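Long-range contacts in probable porin (Pseudomonas aeruginosa, PDB 4FSO), which probably acts as an outer-membrane porin, a beta-barrel channel of the OprD family that lets small solutes cross the membrane: residues 207-212 against 225-230; 237-242 against 264-269; 278-283 against 298-303. All coordinates share one frame; numbering follows the deposited sequence.

Contact 1: residues 207-212 against 225-230; sequences LLQYAQ and GAVGKR. With C8E ((hydroxyethyloxy)tri(ethyloxy)octane), chain H.
Leu207 O is held from two directions by the neighbouring strand: Val227 N donates a hydrogen bond in the carbonyl plane at 3.0 Å, and the CA-H of Ala226 adds a weaker contact, with CA 3.2 Å from Leu207 O. Leu207 N returns the bond to Val227 O, nearly straight at 168°, so Leu207 and Val227 form an antiparallel hydrogen-bonded pair. One such pair further on, Gly225 N reaches Gln209 O at 2.8 Å along a lone pair, whereas Gln209 N meets Gly225 O from above the carbonyl plane and at a more bent angle of 137°. Leu207 and Val227 stand side by side on one face, Leu207 CD2 touching Val227 CG2 at 3.8 Å. Gln209 shares that face. Having no side chain, Gly225 lets the amide lie over its backbone, with Gln209 OE1 4.1 Å from Gly225 CA; Tyr223 OH binds OE1 and Asp199 OD1 takes NE2, which fixes the rotation of the amide. On the other face Leu208 CD1 meets the small Ala226 CB at 4.3 Å, and this CB also lies beside the detergent C8E, consistent with a membrane-facing surface. The pair belongs to the hairpin of strands 206-215 and 219-231, an up-and-down piece of the barrel wall flanked by strand 193-203 beyond Leu208 and by strand 236-248 beyond Ala226.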
loop_
_atom_site.group_PDB
_atom_site.type_symbol
_atom_site.label_atom_id
_atom_site.label_comp_id
_atom_site.label_asym_id
_atom_site.label_seq_id
_atom_site.Cartn_x
_atom_site.Cartn_y
_atom_site.Cartn_z
ATOM N N LEU A 207 -13.508 -13.562 2.802
ATOM C CA LEU A 207 -13.649 -12.277 3.445
ATOM C C LEU A 207 -14.262 -11.242 2.473
ATOM O O LEU A 207 -13.793 -11.046 1.353
ATOM C CB LEU A 207 -12.282 -11.840 3.976
ATOM C CG LEU A 207 -11.987 -10.377 4.307
ATOM C CD1 LEU A 207 -12.923 -9.853 5.380
ATOM C CD2 LEU A 207 -10.533 -10.221 4.741
ATOM N N LEU A 208 -15.339 -10.607 2.922
ATOM C CA LEU A 208 -16.065 -9.614 2.143
ATOM C C LEU A 208 -15.764 -8.246 2.716
ATOM O O LEU A 208 -15.599 -8.093 3.919
ATOM C CB LEU A 208 -17.580 -9.885 2.195
ATOM C CG LEU A 208 -18.176 -10.708 1.055
ATOM C CD1 LEU A 208 -17.232 -11.841 0.667
ATOM C CD2 LEU A 208 -19.509 -11.254 1.488
ATOM N N GLN A 209 -15.695 -7.247 1.856
ATOM C CA GLN A 209 -15.259 -5.944 2.303
ATOM C C GLN A 209 -16.038 -4.822 1.659
ATOM O O GLN A 209 -16.105 -4.723 0.442
ATOM C CB GLN A 209 -13.804 -5.741 1.948
ATOM C CG GLN A 209 -12.822 -6.614 2.662
ATOM C CD GLN A 209 -11.397 -6.123 2.414
ATOM O OE1 GLN A 209 -10.892 -6.164 1.281
ATOM N NE2 GLN A 209 -10.760 -5.614 3.464
ATOM N N TYR A 210 -16.605 -3.952 2.473
ATOM C CA TYR A 210 -17.153 -2.740 1.934
ATOM C C TYR A 210 -16.463 -1.584 2.629
ATOM O O TYR A 210 -16.199 -1.652 3.822
ATOM C CB TYR A 210 -18.675 -2.659 2.144
ATOM C CG TYR A 210 -19.230 -1.339 1.669
ATOM C CD1 TYR A 210 -19.317 -1.058 0.310
ATOM C CD2 TYR A 210 -19.612 -0.357 2.565
ATOM C CE1 TYR A 210 -19.775 0.152 -0.144
ATOM C CE2 TYR A 210 -20.072 0.873 2.118
ATOM C CZ TYR A 210 -20.156 1.113 0.760
ATOM O OH TYR A 210 -20.628 2.311 0.292
ATOM N N ALA A 211 -16.175 -0.525 1.881
ATOM C CA ALA A 211 -15.628 0.688 2.469
ATOM C C ALA A 211 -16.053 1.952 1.694
ATOM O O ALA A 211 -16.418 1.896 0.521
ATOM C CB ALA A 211 -14.087 0.589 2.611
ATOM N N GLN A 212 -15.985 3.095 2.366
ATOM C CA GLN A 212 -16.583 4.317 1.855
ATOM C C GLN A 212 -15.916 5.525 2.490
ATOM O O GLN A 212 -15.564 5.497 3.674
ATOM C CB GLN A 212 -18.060 4.294 2.191
ATOM C CG GLN A 212 -18.786 5.569 2.024
ATOM C CD GLN A 212 -20.277 5.326 2.010
ATOM O OE1 GLN A 212 -20.725 4.177 2.026
ATOM N NE2 GLN A 212 -21.056 6.399 1.971
ATOM N N GLY A 225 -14.538 -5.442 -1.747
ATOM C CA GLY A 225 -13.490 -6.415 -1.881
ATOM C C GLY A 225 -13.982 -7.812 -1.597
ATOM O O GLY A 225 -14.980 -7.995 -0.900
ATOM N N ALA A 226 -13.284 -8.799 -2.148
ATOM C CA ALA A 226 -13.482 -10.187 -1.754
ATOM C C ALA A 226 -12.166 -10.942 -1.889
ATOM O O ALA A 226 -11.591 -11.002 -2.966
ATOM C CB ALA A 226 -14.596 -10.851 -2.580
ATOM N N VAL A 227 -11.681 -11.488 -0.779
ATOM C CA VAL A 227 -10.447 -12.272 -0.760
ATOM C C VAL A 227 -10.728 -13.649 -0.219
ATOM O O VAL A 227 -11.730 -13.874 0.463
ATOM C CB VAL A 227 -9.344 -11.677 0.162
ATOM C CG1 VAL A 227 -8.091 -11.362 -0.624
ATOM C CG2 VAL A 227 -9.840 -10.472 0.968
ATOM N N GLY A 228 -9.813 -14.569 -0.490
ATOM C CA GLY A 228 -9.944 -15.916 0.025
ATOM C C GLY A 228 -8.953 -16.920 -0.534
ATOM O O GLY A 228 -8.457 -16.789 -1.651
ATOM N N LYS A 229 -8.666 -17.932 0.271
ATOM C CA LYS A 229 -7.773 -19.002 -0.124
ATOM C C LYS A 229 -8.512 -20.331 0.019
ATOM O O LYS A 229 -9.420 -20.474 0.831
ATOM C CB LYS A 229 -6.499 -18.971 0.728
ATOM N N ARG A 230 -8.139 -21.304 -0.792
ATOM C CA ARG A 230 -8.797 -22.602 -0.756
ATOM C C ARG A 230 -7.778 -23.675 -1.110
ATOM O O ARG A 230 -7.005 -23.523 -2.065
ATOM C CB ARG A 230 -9.985 -22.624 -1.727
ATOM C CG ARG A 230 -10.474 -24.006 -2.112
HETATM C C8 C8E H . -11.337 -19.678 -5.002
HETATM O O9 C8E H . -10.822 -18.827 -3.992
HETATM C C10 C8E H . -11.817 -18.440 -3.063
HETATM C C11 C8E H . -11.727 -16.937 -2.775
HETATM O O12 C8E H . -12.525 -16.197 -3.681
HETATM C C13 C8E H . -12.787 -14.871 -3.272
HETATM C C14 C8E H . -13.603 -14.218 -4.382
HETATM O O15 C8E H . -13.188 -14.801 -5.600
HETATM C C16 C8E H . -13.103 -13.899 -6.694
HETATM C C17 C8E H . -14.108 -14.276 -7.796
HETATM O O18 C8E H . -13.526 -15.061 -8.831
HETATM C C19 C8E H . -13.180 -16.395 -8.456
HETATM C C20 C8E H . -12.865 -17.245 -9.688
HETATM O O21 C8E H . -12.023 -18.321 -9.334
#

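Contact 2: residues 237-242 against 264-269; sequences LSADLR and LLLAYA. With C8E ((hydroxyethyloxy)tri(ethyloxy)octane), chain H.
Side chains pack most closely on the face that carries Leu237, Ala239, Leu241, Leu264, Leu266 and Tyr268. Leu266 leans across the strands so that its CD1 rests on Ala239 CB at 3.7 Å; a methyl is all that Ala239 offers, and the detergent C8E fits over the same carbon, its O15 3.4 Å from Ala239 CB. Leu241 and Leu264, both with CG anti to the backbone N, cross obliquely, Leu241 CD1 lying against CD1 and CB of Leu264, 4.2 Å from Leu264 CD1. At the other end the edge of the Tyr268 ring lies beside Leu237 CA. The opposite face is looser: Ser238 and Ala267 are small, and the side chains of Asp240 and Leu265 approach only CB to CB, at 4.3 Å. From there the carboxylate leads away from 264-269, CG anti to the backbone N (chi1 -161°), to Arg242 two residues on, which grips it side-on with NE to OD1 and NH2 to OD2, the latter at 3.0 Å. The acid lies in the guanidinium plane, while the nitrogens meet both oxygens from above the carboxylate plane. Between the faces, two antiparallel hydrogen-bonded pairs, Ser238 with Ala267 and Asp240 with Leu265, join the backbones; Ser238 N to Ala267 O measures 2.6 Å. Arg242 also makes a cation-pi contact with Tyr297 and donates from NH1 to the Tyr297 carbonyl. Its charge would favour an ionised Asp240, and the mostly apolar, detergent-bound face and the face carrying the Asp240-Arg242 pair are consistent with a porin wall between membrane and channel.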
loop_
_atom_site.group_PDB
_atom_site.type_symbol
_atom_site.label_atom_id
_atom_site.label_comp_id
_atom_site.label_asym_id
_atom_site.label_seq_id
_atom_site.Cartn_x
_atom_site.Cartn_y
_atom_site.Cartn_z
ATOM N N LEU A 237 -5.212 -22.320 -3.566
ATOM C CA LEU A 237 -5.692 -21.425 -4.614
ATOM C C LEU A 237 -6.272 -20.118 -4.062
ATOM O O LEU A 237 -7.069 -20.132 -3.137
ATOM C CB LEU A 237 -6.741 -22.134 -5.446
ATOM C CG LEU A 237 -7.402 -21.183 -6.427
ATOM C CD1 LEU A 237 -6.523 -21.075 -7.666
ATOM C CD2 LEU A 237 -8.828 -21.602 -6.756
ATOM N N SER A 238 -5.879 -18.987 -4.639
ATOM C CA SER A 238 -6.247 -17.686 -4.072
ATOM C C SER A 238 -6.875 -16.741 -5.086
ATOM O O SER A 238 -6.424 -16.655 -6.225
ATOM C CB SER A 238 -5.020 -17.011 -3.454
ATOM O OG SER A 238 -4.245 -17.954 -2.733
ATOM N N ALA A 239 -7.903 -16.023 -4.648
ATOM C CA ALA A 239 -8.577 -15.041 -5.484
ATOM C C ALA A 239 -8.733 -13.723 -4.730
ATOM O O ALA A 239 -9.098 -13.701 -3.563
ATOM C CB ALA A 239 -9.933 -15.571 -5.917
ATOM N N ASP A 240 -8.452 -12.620 -5.408
ATOM C CA ASP A 240 -8.521 -11.311 -4.779
ATOM C C ASP A 240 -9.256 -10.341 -5.693
ATOM O O ASP A 240 -8.738 -9.923 -6.733
ATOM C CB ASP A 240 -7.116 -10.796 -4.471
ATOM C CG ASP A 240 -7.118 -9.693 -3.447
ATOM O OD1 ASP A 240 -8.125 -8.943 -3.384
ATOM O OD2 ASP A 240 -6.119 -9.584 -2.693
ATOM N N LEU A 241 -10.477 -10.000 -5.298
ATOM C CA LEU A 241 -11.335 -9.135 -6.088
ATOM C C LEU A 241 -11.493 -7.762 -5.449
ATOM O O LEU A 241 -11.901 -7.660 -4.300
ATOM C CB LEU A 241 -12.704 -9.775 -6.256
ATOM C CG LEU A 241 -13.611 -8.943 -7.155
ATOM C CD1 LEU A 241 -12.976 -8.762 -8.521
ATOM C CD2 LEU A 241 -14.953 -9.621 -7.290
ATOM N N ARG A 242 -11.180 -6.718 -6.214
ATOM C CA ARG A 242 -11.226 -5.330 -5.738
ATOM C C ARG A 242 -11.944 -4.418 -6.726
ATOM O O ARG A 242 -11.690 -4.452 -7.935
ATOM C CB ARG A 242 -9.809 -4.770 -5.529
ATOM C CG ARG A 242 -8.818 -5.751 -4.964
ATOM C CD ARG A 242 -7.920 -5.116 -3.984
ATOM N NE ARG A 242 -6.971 -6.102 -3.504
ATOM C CZ ARG A 242 -5.656 -5.934 -3.485
ATOM N NH1 ARG A 242 -5.121 -4.792 -3.892
ATOM N NH2 ARG A 242 -4.876 -6.905 -3.038
ATOM N N LEU A 264 -8.594 -7.978 -10.425
ATOM C CA LEU A 264 -8.758 -9.349 -10.006
ATOM C C LEU A 264 -7.398 -10.041 -10.085
ATOM O O LEU A 264 -6.719 -10.033 -11.122
ATOM C CB LEU A 264 -9.782 -10.037 -10.894
ATOM C CG LEU A 264 -9.910 -11.549 -10.763
ATOM C CD1 LEU A 264 -10.427 -11.944 -9.379
ATOM C CD2 LEU A 264 -10.839 -12.019 -11.849
ATOM N N LEU A 265 -6.988 -10.613 -8.968
ATOM C CA LEU A 265 -5.772 -11.389 -8.952
ATOM C C LEU A 265 -6.098 -12.817 -8.502
ATOM O O LEU A 265 -6.839 -13.036 -7.536
ATOM C CB LEU A 265 -4.738 -10.725 -8.048
ATOM C CG LEU A 265 -3.349 -11.369 -7.956
ATOM C CD1 LEU A 265 -2.397 -10.861 -9.036
ATOM C CD2 LEU A 265 -2.768 -11.136 -6.567
ATOM N N LEU A 266 -5.554 -13.779 -9.237
ATOM C CA LEU A 266 -5.683 -15.201 -8.932
ATOM C C LEU A 266 -4.304 -15.836 -8.725
ATOM O O LEU A 266 -3.388 -15.613 -9.527
ATOM C CB LEU A 266 -6.370 -15.913 -10.091
ATOM C CG LEU A 266 -7.869 -16.153 -10.024
ATOM C CD1 LEU A 266 -8.582 -15.004 -9.334
ATOM C CD2 LEU A 266 -8.365 -16.333 -11.443
ATOM N N ALA A 267 -4.140 -16.622 -7.664
ATOM C CA ALA A 267 -2.867 -17.310 -7.477
ATOM C C ALA A 267 -3.046 -18.775 -7.129
ATOM O O ALA A 267 -4.055 -19.187 -6.529
ATOM C CB ALA A 267 -2.021 -16.630 -6.453
ATOM N N TYR A 268 -2.064 -19.559 -7.554
ATOM C CA TYR A 268 -1.987 -20.956 -7.202
ATOM C C TYR A 268 -0.600 -21.246 -6.618
ATOM O O TYR A 268 0.436 -20.960 -7.240
ATOM C CB TYR A 268 -2.304 -21.883 -8.390
ATOM C CG TYR A 268 -2.216 -23.318 -7.952
ATOM C CD1 TYR A 268 -2.999 -23.776 -6.901
ATOM C CD2 TYR A 268 -1.316 -24.200 -8.530
ATOM C CE1 TYR A 268 -2.915 -25.079 -6.459
ATOM C CE2 TYR A 268 -1.227 -25.507 -8.091
ATOM C CZ TYR A 268 -2.034 -25.939 -7.055
ATOM O OH TYR A 268 -1.969 -27.234 -6.602
ATOM N N ALA A 269 -0.590 -21.805 -5.413
ATOM C CA ALA A 269 0.650 -21.963 -4.670
ATOM C C ALA A 269 0.816 -23.384 -4.126
ATOM O O ALA A 269 -0.034 -23.889 -3.377
ATOM C CB ALA A 269 0.720 -20.942 -3.543
HETATM C C8 C8E H . -11.337 -19.678 -5.002
HETATM O O9 C8E H . -10.822 -18.827 -3.992
HETATM C C10 C8E H . -11.817 -18.440 -3.063
HETATM C C11 C8E H . -11.727 -16.937 -2.775
HETATM O O12 C8E H . -12.525 -16.197 -3.681
HETATM C C13 C8E H . -12.787 -14.871 -3.272
HETATM C C14 C8E H . -13.603 -14.218 -4.382
HETATM O O15 C8E H . -13.188 -14.801 -5.600
HETATM C C16 C8E H . -13.103 -13.899 -6.694
HETATM C C17 C8E H . -14.108 -14.276 -7.796
HETATM O O18 C8E H . -13.526 -15.061 -8.831
HETATM C C19 C8E H . -13.180 -16.395 -8.456
HETATM C C20 C8E H . -12.865 -17.245 -9.688
HETATM O O21 C8E H . -12.023 -18.321 -9.334
#

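Contact 3: residues 278-283 against 298-303; sequences GWQRMN and LANYLQ. With C8E ((hydroxyethyloxy)tri(ethyloxy)octane), chain F.
With CG anti to the backbone N (chi1 179°) and the chain extended beyond it, Gln280 reaches straight from its strand into the turn at 298-301, while Asn300, its CG beside its own backbone N (chi1 -61°), runs back toward the strand. The two side chains thus slide past each other in opposite directions, their amide planes stacked and only 25° apart. Gln280 OE1 takes the hydrogen bond of Asn300 N at 2.8 Å, the donor standing above the carbonyl plane, and the same oxygen lies 3.2 Å from Asn300 CB and is flanked by Leu298 CB. At the base of the overlap Asn300 ND2 sits 3.3 Å from Gln280 CB. Leu298 crosses Gln280 at about a right angle, bringing CD1 4.0 Å from Gln280 NE2. The turn is a type I beta turn closed by Tyr301 N to Leu298 O at 3.2 Å, so the glutamine caters for an inner N-H that the turn's own hydrogen bond does not use. It belongs to the long connection between neighbouring wall strands 273-283 and 313-322, which folds into the barrel instead of simply bridging them, consistent with the inward-folded loops that narrow porin channels. Leu302 beyond it packs on Val338 of strand 331-344. Glutamine and asparagine suit this buried place because each amide can both give and take bonds: Gln280 NE2 serves the carbonyls of Asp306 and Phe307, and Asn300 binds Ser314 through ND2 and Gln316 through OD1. Gly278, without a side chain on the side facing the turn, leaves room for the Asn300 amide, its C 4.4 Å from Asn300 OD1. Trp279, next along the strand, points away from the turn, and its CB touches the detergent C8E at C11, 3.5 Å away.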
loop_
_atom_site.group_PDB
_atom_site.type_symbol
_atom_site.label_atom_id
_atom_site.label_comp_id
_atom_site.label_asym_id
_atom_site.label_seq_id
_atom_site.Cartn_x
_atom_site.Cartn_y
_atom_site.Cartn_z
ATOM N N GLY A 278 -3.158 -11.668 -13.113
ATOM C CA GLY A 278 -3.979 -10.551 -12.712
ATOM C C GLY A 278 -4.614 -9.846 -13.890
ATOM O O GLY A 278 -4.099 -9.879 -15.000
ATOM N N TRP A 279 -5.747 -9.215 -13.631
ATOM C CA TRP A 279 -6.465 -8.474 -14.634
ATOM C C TRP A 279 -6.983 -7.179 -14.011
ATOM O O TRP A 279 -7.569 -7.185 -12.931
ATOM C CB TRP A 279 -7.649 -9.296 -15.135
ATOM C CG TRP A 279 -8.595 -8.486 -15.971
ATOM C CD1 TRP A 279 -8.259 -7.667 -17.001
ATOM C CD2 TRP A 279 -10.017 -8.410 -15.847
ATOM N NE1 TRP A 279 -9.372 -7.073 -17.525
ATOM C CE2 TRP A 279 -10.471 -7.518 -16.842
ATOM C CE3 TRP A 279 -10.953 -9.010 -15.004
ATOM C CZ2 TRP A 279 -11.825 -7.209 -17.009
ATOM C CZ3 TRP A 279 -12.292 -8.710 -15.184
ATOM C CH2 TRP A 279 -12.712 -7.817 -16.175
ATOM N N GLN A 280 -6.776 -6.067 -14.700
ATOM C CA GLN A 280 -7.117 -4.784 -14.147
ATOM C C GLN A 280 -7.763 -3.940 -15.234
ATOM O O GLN A 280 -7.327 -3.975 -16.383
ATOM C CB GLN A 280 -5.854 -4.102 -13.631
ATOM C CG GLN A 280 -6.069 -2.719 -13.032
ATOM C CD GLN A 280 -4.913 -2.286 -12.132
ATOM O OE1 GLN A 280 -4.562 -2.976 -11.168
ATOM N NE2 GLN A 280 -4.311 -1.150 -12.455
ATOM N N ARG A 281 -8.800 -3.189 -14.866
ATOM C CA ARG A 281 -9.478 -2.315 -15.794
ATOM C C ARG A 281 -10.039 -1.040 -15.165
ATOM O O ARG A 281 -10.651 -1.045 -14.085
ATOM C CB ARG A 281 -10.574 -3.057 -16.543
ATOM C CG ARG A 281 -11.402 -2.147 -17.439
ATOM C CD ARG A 281 -12.212 -2.953 -18.411
ATOM N NE ARG A 281 -12.988 -2.077 -19.274
ATOM C CZ ARG A 281 -13.529 -2.458 -20.419
ATOM N NH1 ARG A 281 -13.374 -3.700 -20.840
ATOM N NH2 ARG A 281 -14.220 -1.591 -21.135
ATOM N N MET A 282 -9.804 0.053 -15.881
ATOM C CA MET A 282 -10.210 1.398 -15.519
ATOM C C MET A 282 -11.350 1.829 -16.453
ATOM O O MET A 282 -11.295 1.601 -17.686
ATOM C CB MET A 282 -9.000 2.314 -15.737
ATOM C CG MET A 282 -8.476 3.087 -14.534
ATOM S SD MET A 282 -7.908 2.154 -13.099
ATOM C CE MET A 282 -7.121 0.734 -13.854
ATOM N N ASN A 283 -12.388 2.432 -15.870
ATOM C CA ASN A 283 -13.508 2.959 -16.647
ATOM C C ASN A 283 -13.881 4.354 -16.200
ATOM O O ASN A 283 -13.890 4.644 -15.002
ATOM C CB ASN A 283 -14.736 2.052 -16.534
ATOM C CG ASN A 283 -14.424 0.602 -16.844
ATOM O OD1 ASN A 283 -13.904 -0.128 -15.990
ATOM N ND2 ASN A 283 -14.744 0.171 -18.070
ATOM N N LEU A 298 -4.466 -1.910 -5.910
ATOM C CA LEU A 298 -4.873 -2.625 -7.120
ATOM C C LEU A 298 -3.921 -3.776 -7.426
ATOM O O LEU A 298 -2.760 -3.728 -7.053
ATOM C CB LEU A 298 -4.929 -1.656 -8.304
ATOM C CG LEU A 298 -5.979 -0.547 -8.191
ATOM C CD1 LEU A 298 -5.654 0.592 -9.161
ATOM C CD2 LEU A 298 -7.416 -1.118 -8.451
ATOM N N ALA A 299 -4.420 -4.798 -8.112
ATOM C CA ALA A 299 -3.624 -5.962 -8.513
ATOM C C ALA A 299 -2.391 -5.627 -9.335
ATOM O O ALA A 299 -1.360 -6.305 -9.213
ATOM C CB ALA A 299 -4.486 -6.960 -9.274
ATOM N N ASN A 300 -2.506 -4.610 -10.190
ATOM C CA ASN A 300 -1.377 -4.217 -11.026
ATOM C C ASN A 300 -0.599 -3.003 -10.508
ATOM O O ASN A 300 0.041 -2.282 -11.277
ATOM C CB ASN A 300 -1.796 -4.043 -12.494
ATOM C CG ASN A 300 -2.343 -5.321 -13.093
ATOM O OD1 ASN A 300 -2.287 -6.383 -12.474
ATOM N ND2 ASN A 300 -2.873 -5.228 -14.315
ATOM N N TYR A 301 -0.655 -2.770 -9.204
ATOM C CA TYR A 301 0.268 -1.796 -8.628
ATOM C C TYR A 301 1.659 -2.398 -8.551
ATOM O O TYR A 301 1.904 -3.318 -7.785
ATOM C CB TYR A 301 -0.141 -1.311 -7.241
ATOM C CG TYR A 301 0.932 -0.403 -6.679
ATOM C CD1 TYR A 301 1.268 0.787 -7.329
ATOM C CD2 TYR A 301 1.648 -0.750 -5.541
ATOM C CE1 TYR A 301 2.264 1.613 -6.839
ATOM C CE2 TYR A 301 2.645 0.079 -5.040
ATOM C CZ TYR A 301 2.948 1.263 -5.688
ATOM O OH TYR A 301 3.946 2.096 -5.186
ATOM N N LEU A 302 2.563 -1.854 -9.348
ATOM C CA LEU A 302 3.911 -2.395 -9.499
ATOM C C LEU A 302 4.935 -1.440 -8.891
ATOM O O LEU A 302 4.561 -0.473 -8.238
ATOM C CB LEU A 302 4.209 -2.695 -10.979
ATOM C CG LEU A 302 4.099 -4.190 -11.234
ATOM C CD1 LEU A 302 2.696 -4.704 -10.889
ATOM C CD2 LEU A 302 4.524 -4.585 -12.654
ATOM N N GLN A 303 6.221 -1.707 -9.104
ATOM C CA GLN A 303 7.277 -0.934 -8.441
ATOM C C GLN A 303 7.251 0.520 -8.887
ATOM O O GLN A 303 7.411 1.436 -8.068
ATOM C CB GLN A 303 8.632 -1.555 -8.715
ATOM C CG GLN A 303 9.782 -1.072 -7.834
ATOM C CD GLN A 303 11.119 -1.643 -8.303
ATOM O OE1 GLN A 303 11.235 -2.849 -8.585
ATOM N NE2 GLN A 303 12.123 -0.776 -8.427
HETATM C C3 C8E F . -2.246 -18.622 -16.145
HETATM C C4 C8E F . -2.348 -18.183 -17.604
HETATM C C5 C8E F . -1.873 -16.742 -17.787
HETATM C C6 C8E F . -3.025 -15.782 -18.067
HETATM C C7 C8E F . -2.740 -14.401 -17.484
HETATM C C8 C8E F . -3.846 -13.438 -17.906
HETATM O O9 C8E F . -4.556 -12.853 -16.827
HETATM C C10 C8E F . -5.799 -13.462 -16.522
HETATM C C11 C8E F . -6.509 -12.637 -15.445
HETATM O O12 C8E F . -6.943 -13.444 -14.373
#

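How the contacts relate
The three contacts follow one another along the chain and around the barrel wall. Contacts 1 and 2, with centres 11 Å apart, adjoin through strands 219-231 and 236-248: Arg230 O to Leu237 N at 2.6 Å and Ala226 O to Leu241 N at 2.8 Å are probable hydrogen bonds, and one C8E molecule lies against both. Contact 2 passes to contact 3, 13 Å away between centres, where Leu264 O probably accepts from Trp279 N at 2.8 Å. On the inner side Leu265 CB meets Ala299 CB at 4.0 Å, so the folded-in loop of contact 3 rests on contact 2. Contacts 1 and 3 do not touch, their nearest atoms being about 10 Å apart.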